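Local coordinates for protein putative N-acetyl-gamma-glutamyl-phosphate reductase (Arabidopsis thaliana, PDB 1XYG) that catalyses the NADPH-dependent reduction of N-acetylglutamyl phosphate to N-acetylglutamate semialdehyde in arginine biosynthesis, at residues P165-L170 with M255-Y260; Y217-H222 with S243-L248. All blocks are in the same frame, centred on the assembly; numbering follows the deposited sequence.

Interaction 1 (P165-L170 with M255-Y260)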
ATOM      1  N   PRO A 165      21.541  -4.625 -12.034  1.00 23.91           N
ATOM      2  CA  PRO A 165      22.943  -4.447 -12.421  1.00 25.13           C
ATOM      3  C   PRO A 165      23.387  -2.984 -12.392  1.00 25.70           C
ATOM      4  O   PRO A 165      24.531  -2.686 -12.053  1.00 26.50           O
ATOM      5  CB  PRO A 165      22.990  -5.033 -13.836  1.00 23.28           C
ATOM      6  CG  PRO A 165      21.955  -6.092 -13.793  1.00 23.07           C
ATOM      7  CD  PRO A 165      20.817  -5.384 -13.066  1.00 23.80           C
ATOM      8  N   THR A 166      22.483  -2.078 -12.755  1.00 25.85           N
ATOM      9  CA  THR A 166      22.799  -0.657 -12.762  1.00 24.97           C
ATOM     10  C   THR A 166      23.102  -0.153 -11.347  1.00 25.41           C
ATOM     11  O   THR A 166      24.073   0.567 -11.139  1.00 24.28           O
ATOM     12  CB  THR A 166      21.632   0.172 -13.366  1.00 25.60           C
ATOM     13  OG1 THR A 166      21.485  -0.147 -14.756  1.00 26.09           O
ATOM     14  CG2 THR A 166      21.897   1.665 -13.215  1.00 24.26           C
ATOM     15  N   THR A 167      22.271  -0.538 -10.381  1.00 25.36           N
ATOM     16  CA  THR A 167      22.464  -0.111  -8.995  1.00 25.43           C
ATOM     17  C   THR A 167      23.724  -0.701  -8.373  1.00 28.24           C
ATOM     18  O   THR A 167      24.261  -0.151  -7.415  1.00 28.36           O
ATOM     19  CB  THR A 167      21.295  -0.541  -8.080  1.00 27.09           C
ATOM     20  OG1 THR A 167      21.357  -1.959  -7.859  1.00 25.42           O
ATOM     21  CG2 THR A 167      19.951  -0.173  -8.703  1.00 24.07           C
ATOM     22  N   ILE A 168      24.196  -1.817  -8.920  1.00 27.49           N
ATOM     23  CA  ILE A 168      25.375  -2.488  -8.376  1.00 25.71           C
ATOM     24  C   ILE A 168      26.703  -2.032  -8.986  1.00 26.79           C
ATOM     25  O   ILE A 168      27.669  -1.772  -8.263  1.00 25.70           O
ATOM     26  CB  ILE A 168      25.248  -4.020  -8.538  1.00 26.43           C
ATOM     27  CG1 ILE A 168      24.028  -4.521  -7.764  1.00 28.28           C
ATOM     28  CG2 ILE A 168      26.505  -4.716  -8.019  1.00 25.24           C
ATOM     29  CD1 ILE A 168      23.620  -5.925  -8.133  1.00 28.99           C
ATOM     30  N   GLN A 169      26.752  -1.933 -10.309  1.00 25.64           N
ATOM     31  CA  GLN A 169      27.979  -1.537 -10.981  1.00 27.51           C
ATOM     32  C   GLN A 169      28.381  -0.084 -10.768  1.00 27.45           C
ATOM     33  O   GLN A 169      29.563   0.215 -10.666  1.00 27.58           O
ATOM     34  CB  GLN A 169      27.880  -1.839 -12.479  1.00 27.59           C
ATOM     35  CG  GLN A 169      27.662  -3.304 -12.759  1.00 26.87           C
ATOM     36  CD  GLN A 169      27.451  -3.580 -14.221  1.00 30.05           C
ATOM     37  OE1 GLN A 169      28.403  -3.570 -15.014  1.00 30.87           O
ATOM     38  NE2 GLN A 169      26.193  -3.812 -14.599  1.00 27.69           N
ATOM     39  N   LEU A 170      27.415   0.826 -10.700  1.00 27.51           N
ATOM     40  CA  LEU A 170      27.761   2.232 -10.500  1.00 27.30           C
ATOM     41  C   LEU A 170      28.657   2.415  -9.265  1.00 28.27           C
ATOM     42  O   LEU A 170      29.669   3.113  -9.327  1.00 26.39           O
ATOM     43  CB  LEU A 170      26.493   3.091 -10.393  1.00 27.54           C
ATOM     44  CG  LEU A 170      25.828   3.399 -11.739  1.00 24.99           C
ATOM     45  CD1 LEU A 170      24.533   4.164 -11.518  1.00 25.42           C
ATOM     46  CD2 LEU A 170      26.791   4.194 -12.607  1.00 24.86           C
ATOM     47  N   MET A 255      14.040   0.726  -6.202  1.00 24.24           N
ATOM     48  CA  MET A 255      14.988  -0.362  -6.118  1.00 25.12           C
ATOM     49  C   MET A 255      16.172   0.029  -5.253  1.00 25.40           C
ATOM     50  O   MET A 255      16.662   1.161  -5.310  1.00 27.39           O
ATOM     51  CB  MET A 255      15.476  -0.749  -7.518  1.00 24.23           C
ATOM     52  CG  MET A 255      16.519  -1.852  -7.532  1.00 23.99           C
ATOM     53  SD  MET A 255      16.959  -2.302  -9.214  1.00 26.90           S
ATOM     54  CE  MET A 255      15.567  -3.412  -9.621  1.00 21.71           C
ATOM     55  N   GLN A 256      16.619  -0.918  -4.443  1.00 24.86           N
ATOM     56  CA  GLN A 256      17.769  -0.702  -3.586  1.00 25.11           C
ATOM     57  C   GLN A 256      18.625  -1.944  -3.517  1.00 24.55           C
ATOM     58  O   GLN A 256      18.121  -3.057  -3.421  1.00 26.88           O
ATOM     59  CB  GLN A 256      17.362  -0.344  -2.150  1.00 22.82           C
ATOM     60  CG  GLN A 256      18.571  -0.295  -1.199  1.00 21.69           C
ATOM     61  CD  GLN A 256      18.229   0.184   0.205  1.00 23.47           C
ATOM     62  OE1 GLN A 256      17.351   1.032   0.389  1.00 22.03           O
ATOM     63  NE2 GLN A 256      18.938  -0.342   1.198  1.00 22.62           N
ATOM     64  N   SER A 257      19.928  -1.747  -3.593  1.00 24.30           N
ATOM     65  CA  SER A 257      20.853  -2.848  -3.440  1.00 23.85           C
ATOM     66  C   SER A 257      21.640  -2.485  -2.198  1.00 24.01           C
ATOM     67  O   SER A 257      22.156  -1.376  -2.089  1.00 23.30           O
ATOM     68  CB  SER A 257      21.811  -2.969  -4.627  1.00 22.18           C
ATOM     69  OG  SER A 257      21.204  -3.661  -5.700  1.00 25.05           O
ATOM     70  N   THR A 258      21.670  -3.398  -1.239  1.00 24.47           N
ATOM     71  CA  THR A 258      22.453  -3.197  -0.032  1.00 25.95           C
ATOM     72  C   THR A 258      23.646  -4.115  -0.315  1.00 24.47           C
ATOM     73  O   THR A 258      23.507  -5.339  -0.348  1.00 24.24           O
ATOM     74  CB  THR A 258      21.704  -3.662   1.216  1.00 23.98           C
ATOM     75  OG1 THR A 258      20.449  -2.981   1.302  1.00 23.53           O
ATOM     76  CG2 THR A 258      22.532  -3.363   2.460  1.00 23.63           C
ATOM     77  N   ILE A 259      24.806  -3.506  -0.537  1.00 24.35           N
ATOM     78  CA  ILE A 259      26.013  -4.232  -0.897  1.00 23.33           C
ATOM     79  C   ILE A 259      27.028  -4.394   0.225  1.00 25.16           C
ATOM     80  O   ILE A 259      27.519  -3.418   0.781  1.00 26.38           O
ATOM     81  CB  ILE A 259      26.679  -3.530  -2.085  1.00 24.67           C
ATOM     82  CG1 ILE A 259      25.636  -3.324  -3.185  1.00 22.53           C
ATOM     83  CG2 ILE A 259      27.884  -4.322  -2.569  1.00 24.48           C
ATOM     84  CD1 ILE A 259      26.115  -2.458  -4.309  1.00 26.89           C
ATOM     85  N   TYR A 260      27.352  -5.641   0.533  1.00 25.03           N
ATOM     86  CA  TYR A 260      28.299  -5.944   1.590  1.00 26.38           C
ATOM     87  C   TYR A 260      29.636  -6.361   1.001  1.00 27.06           C
ATOM     88  O   TYR A 260      29.758  -7.444   0.430  1.00 27.06           O
ATOM     89  CB  TYR A 260      27.726  -7.055   2.464  1.00 26.26           C
ATOM     90  CG  TYR A 260      26.372  -6.704   3.038  1.00 23.87           C
ATOM     91  CD1 TYR A 260      26.258  -5.923   4.188  1.00 25.71           C
ATOM     92  CD2 TYR A 260      25.202  -7.153   2.431  1.00 24.50           C
ATOM     93  CE1 TYR A 260      24.994  -5.600   4.725  1.00 25.13           C
ATOM     94  CE2 TYR A 260      23.938  -6.839   2.954  1.00 23.32           C
ATOM     95  CZ  TYR A 260      23.844  -6.066   4.098  1.00 24.15           C
ATOM     96  OH  TYR A 260      22.606  -5.758   4.611  1.00 22.58           O
TER
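Thr167 and Ile168 meet Met255, Ser257 and Ile259 without a ring or amide face between them; the flat amide of Gln256 is on the far side of the strand, where NE2 bonds to Thr258 OG1 with that oxygen tilted 17° from the amide plane. This is helix-on-sheet packing in the alpha/beta dimerisation domain: the axes of 165-170 and 255-260 pass close to each other with their directions 41° apart, and the CB atoms of Met255, Ser257 and Ile259 all point to the helix. The polar link at the centre is Ser257 OG donating to Thr167 OG1 over 2.8 Å. Thr167 OG1 sits between its own backbone N and carbonyl carbon (chi1 72°), and it also bonds to Tyr164 O, so two bonds hold this buried hydroxyl. Its other branch, CG2, lies 3.7 Å from Met255 SD, the two side chains crossing at about a right angle. Met255 in turn packs on Cys163, the active-site residue by similarity, at the start of the same helix. Ile168 CG1 flanks the serine hydroxyl, 3.6 Å from Ser257 OG. Further along the strand the contact is apolar: Ile259 CD1 comes within 4.1 Å of Ile168 CA.

Interaction 2 (Y217-H222 with S243-L248)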
ATOM      1  N   TYR A 217      13.373 -13.924  -4.289  1.00 25.88           N
ATOM      2  CA  TYR A 217      13.108 -14.610  -5.542  1.00 26.48           C
ATOM      3  C   TYR A 217      14.422 -14.682  -6.296  1.00 27.14           C
ATOM      4  O   TYR A 217      15.353 -13.935  -6.000  1.00 27.56           O
ATOM      5  CB  TYR A 217      12.021 -13.915  -6.381  1.00 26.05           C
ATOM      6  CG  TYR A 217      12.346 -12.529  -6.903  1.00 29.10           C
ATOM      7  CD1 TYR A 217      12.123 -11.391  -6.115  1.00 28.46           C
ATOM      8  CD2 TYR A 217      12.822 -12.350  -8.204  1.00 27.93           C
ATOM      9  CE1 TYR A 217      12.360 -10.107  -6.615  1.00 28.98           C
ATOM     10  CE2 TYR A 217      13.065 -11.067  -8.717  1.00 28.17           C
ATOM     11  CZ  TYR A 217      12.830  -9.953  -7.919  1.00 29.08           C
ATOM     12  OH  TYR A 217      13.059  -8.694  -8.415  1.00 28.80           O
ATOM     13  N   GLY A 218      14.512 -15.604  -7.246  1.00 27.84           N
ATOM     14  CA  GLY A 218      15.739 -15.737  -8.001  1.00 27.95           C
ATOM     15  C   GLY A 218      16.899 -16.014  -7.074  1.00 27.10           C
ATOM     16  O   GLY A 218      17.991 -15.491  -7.265  1.00 28.62           O
ATOM     17  N   VAL A 219      16.665 -16.833  -6.056  1.00 27.02           N
ATOM     18  CA  VAL A 219      17.725 -17.166  -5.116  1.00 28.46           C
ATOM     19  C   VAL A 219      18.763 -18.046  -5.809  1.00 30.12           C
ATOM     20  O   VAL A 219      18.414 -18.908  -6.623  1.00 29.49           O
ATOM     21  CB  VAL A 219      17.176 -17.916  -3.879  1.00 28.08           C
ATOM     22  CG1 VAL A 219      18.304 -18.141  -2.868  1.00 24.04           C
ATOM     23  CG2 VAL A 219      16.044 -17.120  -3.244  1.00 25.67           C
ATOM     24  N   THR A 220      20.033 -17.812  -5.488  1.00 31.33           N
ATOM     25  CA  THR A 220      21.157 -18.567  -6.053  1.00 32.84           C
ATOM     26  C   THR A 220      21.439 -18.231  -7.509  1.00 33.42           C
ATOM     27  O   THR A 220      22.554 -17.856  -7.861  1.00 33.28           O
ATOM     28  CB  THR A 220      20.939 -20.096  -5.978  1.00 31.80           C
ATOM     29  OG1 THR A 220      20.529 -20.466  -4.662  1.00 30.36           O
ATOM     30  CG2 THR A 220      22.240 -20.822  -6.315  1.00 30.64           C
ATOM     31  N   ARG A 221      20.428 -18.389  -8.356  1.00 36.23           N
ATOM     32  CA  ARG A 221      20.580 -18.108  -9.774  1.00 37.33           C
ATOM     33  C   ARG A 221      19.494 -17.178 -10.277  1.00 36.97           C
ATOM     34  O   ARG A 221      18.305 -17.481 -10.195  1.00 40.65           O
ATOM     35  CB  ARG A 221      20.523 -19.401 -10.593  1.00 40.96           C
ATOM     36  CG  ARG A 221      21.609 -20.408 -10.289  1.00 46.05           C
ATOM     37  CD  ARG A 221      21.396 -21.694 -11.093  1.00 50.40           C
ATOM     38  NE  ARG A 221      21.571 -21.503 -12.534  1.00 53.60           N
ATOM     39  CZ  ARG A 221      22.750 -21.389 -13.146  1.00 55.76           C
ATOM     40  NH1 ARG A 221      22.798 -21.214 -14.461  1.00 55.81           N
ATOM     41  NH2 ARG A 221      23.881 -21.456 -12.450  1.00 56.34           N
ATOM     42  N   HIS A 222      19.916 -16.034 -10.784  1.00 33.72           N
ATOM     43  CA  HIS A 222      19.009 -15.057 -11.355  1.00 30.40           C
ATOM     44  C   HIS A 222      19.732 -14.548 -12.588  1.00 30.40           C
ATOM     45  O   HIS A 222      20.946 -14.355 -12.558  1.00 27.60           O
ATOM     46  CB  HIS A 222      18.732 -13.908 -10.397  1.00 27.94           C
ATOM     47  CG  HIS A 222      17.817 -12.885 -10.978  1.00 27.02           C
ATOM     48  ND1 HIS A 222      18.245 -11.934 -11.878  1.00 25.98           N
ATOM     49  CD2 HIS A 222      16.479 -12.725 -10.867  1.00 27.49           C
ATOM     50  CE1 HIS A 222      17.210 -11.230 -12.297  1.00 26.28           C
ATOM     51  NE2 HIS A 222      16.127 -11.690 -11.700  1.00 27.71           N
ATOM     52  N   SER A 243      27.342 -12.950  -4.798  1.00 29.10           N
ATOM     53  CA  SER A 243      26.148 -13.545  -4.221  1.00 27.90           C
ATOM     54  C   SER A 243      25.133 -12.432  -4.436  1.00 27.00           C
ATOM     55  O   SER A 243      25.351 -11.304  -3.994  1.00 29.91           O
ATOM     56  CB  SER A 243      26.345 -13.811  -2.726  1.00 28.72           C
ATOM     57  OG  SER A 243      25.173 -14.356  -2.144  1.00 31.24           O
ATOM     58  N   PHE A 244      24.041 -12.735  -5.128  1.00 25.52           N
ATOM     59  CA  PHE A 244      23.017 -11.735  -5.430  1.00 24.53           C
ATOM     60  C   PHE A 244      21.628 -12.286  -5.151  1.00 25.62           C
ATOM     61  O   PHE A 244      21.209 -13.255  -5.781  1.00 26.25           O
ATOM     62  CB  PHE A 244      23.144 -11.324  -6.902  1.00 23.65           C
ATOM     63  CG  PHE A 244      21.987 -10.521  -7.423  1.00 24.82           C
ATOM     64  CD1 PHE A 244      21.754  -9.226  -6.968  1.00 25.38           C
ATOM     65  CD2 PHE A 244      21.129 -11.061  -8.378  1.00 25.55           C
ATOM     66  CE1 PHE A 244      20.682  -8.479  -7.455  1.00 25.74           C
ATOM     67  CE2 PHE A 244      20.051 -10.323  -8.874  1.00 24.86           C
ATOM     68  CZ  PHE A 244      19.828  -9.031  -8.409  1.00 25.62           C
ATOM     69  N   THR A 245      20.916 -11.675  -4.207  1.00 24.49           N
ATOM     70  CA  THR A 245      19.576 -12.141  -3.866  1.00 25.11           C
ATOM     71  C   THR A 245      18.512 -11.055  -3.975  1.00 25.82           C
ATOM     72  O   THR A 245      18.486 -10.118  -3.187  1.00 27.15           O
ATOM     73  CB  THR A 245      19.517 -12.721  -2.428  1.00 24.06           C
ATOM     74  OG1 THR A 245      20.574 -13.671  -2.238  1.00 23.70           O
ATOM     75  CG2 THR A 245      18.190 -13.414  -2.202  1.00 22.44           C
ATOM     76  N   PRO A 246      17.624 -11.172  -4.971  1.00 23.86           N
ATOM     77  CA  PRO A 246      16.534 -10.216  -5.206  1.00 24.63           C
ATOM     78  C   PRO A 246      15.424 -10.414  -4.178  1.00 24.15           C
ATOM     79  O   PRO A 246      15.275 -11.501  -3.617  1.00 22.90           O
ATOM     80  CB  PRO A 246      16.045 -10.576  -6.611  1.00 23.92           C
ATOM     81  CG  PRO A 246      17.239 -11.190  -7.253  1.00 24.03           C
ATOM     82  CD  PRO A 246      17.815 -12.038  -6.148  1.00 24.17           C
ATOM     83  N   HIS A 247      14.645  -9.363  -3.945  1.00 22.90           N
ATOM     84  CA  HIS A 247      13.524  -9.407  -3.008  1.00 22.10           C
ATOM     85  C   HIS A 247      12.420  -8.557  -3.620  1.00 21.89           C
ATOM     86  O   HIS A 247      12.687  -7.472  -4.139  1.00 20.65           O
ATOM     87  CB  HIS A 247      13.928  -8.852  -1.631  1.00 19.07           C
ATOM     88  CG  HIS A 247      14.959  -9.680  -0.919  1.00 19.90           C
ATOM     89  ND1 HIS A 247      16.302  -9.638  -1.234  1.00 18.63           N
ATOM     90  CD2 HIS A 247      14.837 -10.592   0.077  1.00 19.06           C
ATOM     91  CE1 HIS A 247      16.960 -10.486  -0.466  1.00 19.43           C
ATOM     92  NE2 HIS A 247      16.096 -11.077   0.338  1.00 20.34           N
ATOM     93  N   LEU A 248      11.192  -9.059  -3.569  1.00 22.87           N
ATOM     94  CA  LEU A 248      10.039  -8.355  -4.132  1.00 23.11           C
ATOM     95  C   LEU A 248       9.349  -7.482  -3.081  1.00 22.74           C
ATOM     96  O   LEU A 248       8.876  -7.973  -2.055  1.00 22.03           O
ATOM     97  CB  LEU A 248       9.044  -9.365  -4.712  1.00 22.00           C
ATOM     98  CG  LEU A 248       7.977  -8.800  -5.655  1.00 22.87           C
ATOM     99  CD1 LEU A 248       8.651  -8.044  -6.797  1.00 22.02           C
ATOM    100  CD2 LEU A 248       7.115  -9.930  -6.191  1.00 23.51           C
TER
HETATM  101  O   HOH W   1      20.833 -15.108  -7.756  1.00 25.77           O
HETATM  102  O   HOH W   2      21.188 -15.553  -4.384  1.00 22.09           O
HETATM  103  O   HOH W   3      23.865 -15.096  -6.737  1.00 26.00           O
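Tyr217 lays one face of its ring over Pro246, whose CB stands 3.6 Å from the ring centroid and 15° off the normal, a CH-pi contact. Chi1 of 65° places CG between the backbone N and the carbonyl carbon. The ring reaches from Pro246 toward Leu248, and its edge meets the peptide between His247 and Leu248, with CE1 3.4 Å from Leu248 N. Tyr217 N also bonds to Pro246 O at 3.2 Å, the donor lying well above the carbonyl plane, while Tyr217 OH reaches Tyr164 OH on helix 163-177. An alanine here would probably leave Pro246 CB without the ring face that covers it and Tyr164 OH without this hydroxyl partner.

Further along the loop, His222 and Phe244 form an offset edge-to-face pair, centroids 5.7 Å apart and planes at 77°, with the phenyl edge directed at the imidazole face. His222 CD2 also lies 4.0 Å from Pro246 CG, and its ND1 caps His224 N at the start of helix 224-236, which probably helps to set the ring's rotation. Gly218 has a positive phi, and a beta-carbon there would fall only 2.7 Å from His222 CD2.

Between the two segments the backbones meet through water: one molecule accepts from Thr220 N (2.8 Å) and donates to Phe244 O (2.7 Å). Ring-on-proline packing, one direct backbone bond and a water bridge thus join this irregular loop to the interrupted strand without the continuous hydrogen-bond ladder of a sheet.

Overall arrangement
The two contacts, with centres 13 Å apart, belong to one mixed sheet and the helices against it, and interaction 2 is nested in the chain between the two segments of interaction 1. They touch directly where Ile168 CD1 lies 4.0 Å from Phe244 CE1. Tyr164 is a second bridge, giving its carbonyl to Thr167 and its ring and hydroxyl to Phe244 and Tyr217. Both approach Cys163, catalytic by similarity: the side chain of Met255 is about 3 Å from it, that of Tyr217 about 7 Å. Across the subunit interface they also pair with each other's copies, His247 NE2 bonding to Thr258 OG1 of the second subunit, consistent with the dimerisation role of the domain.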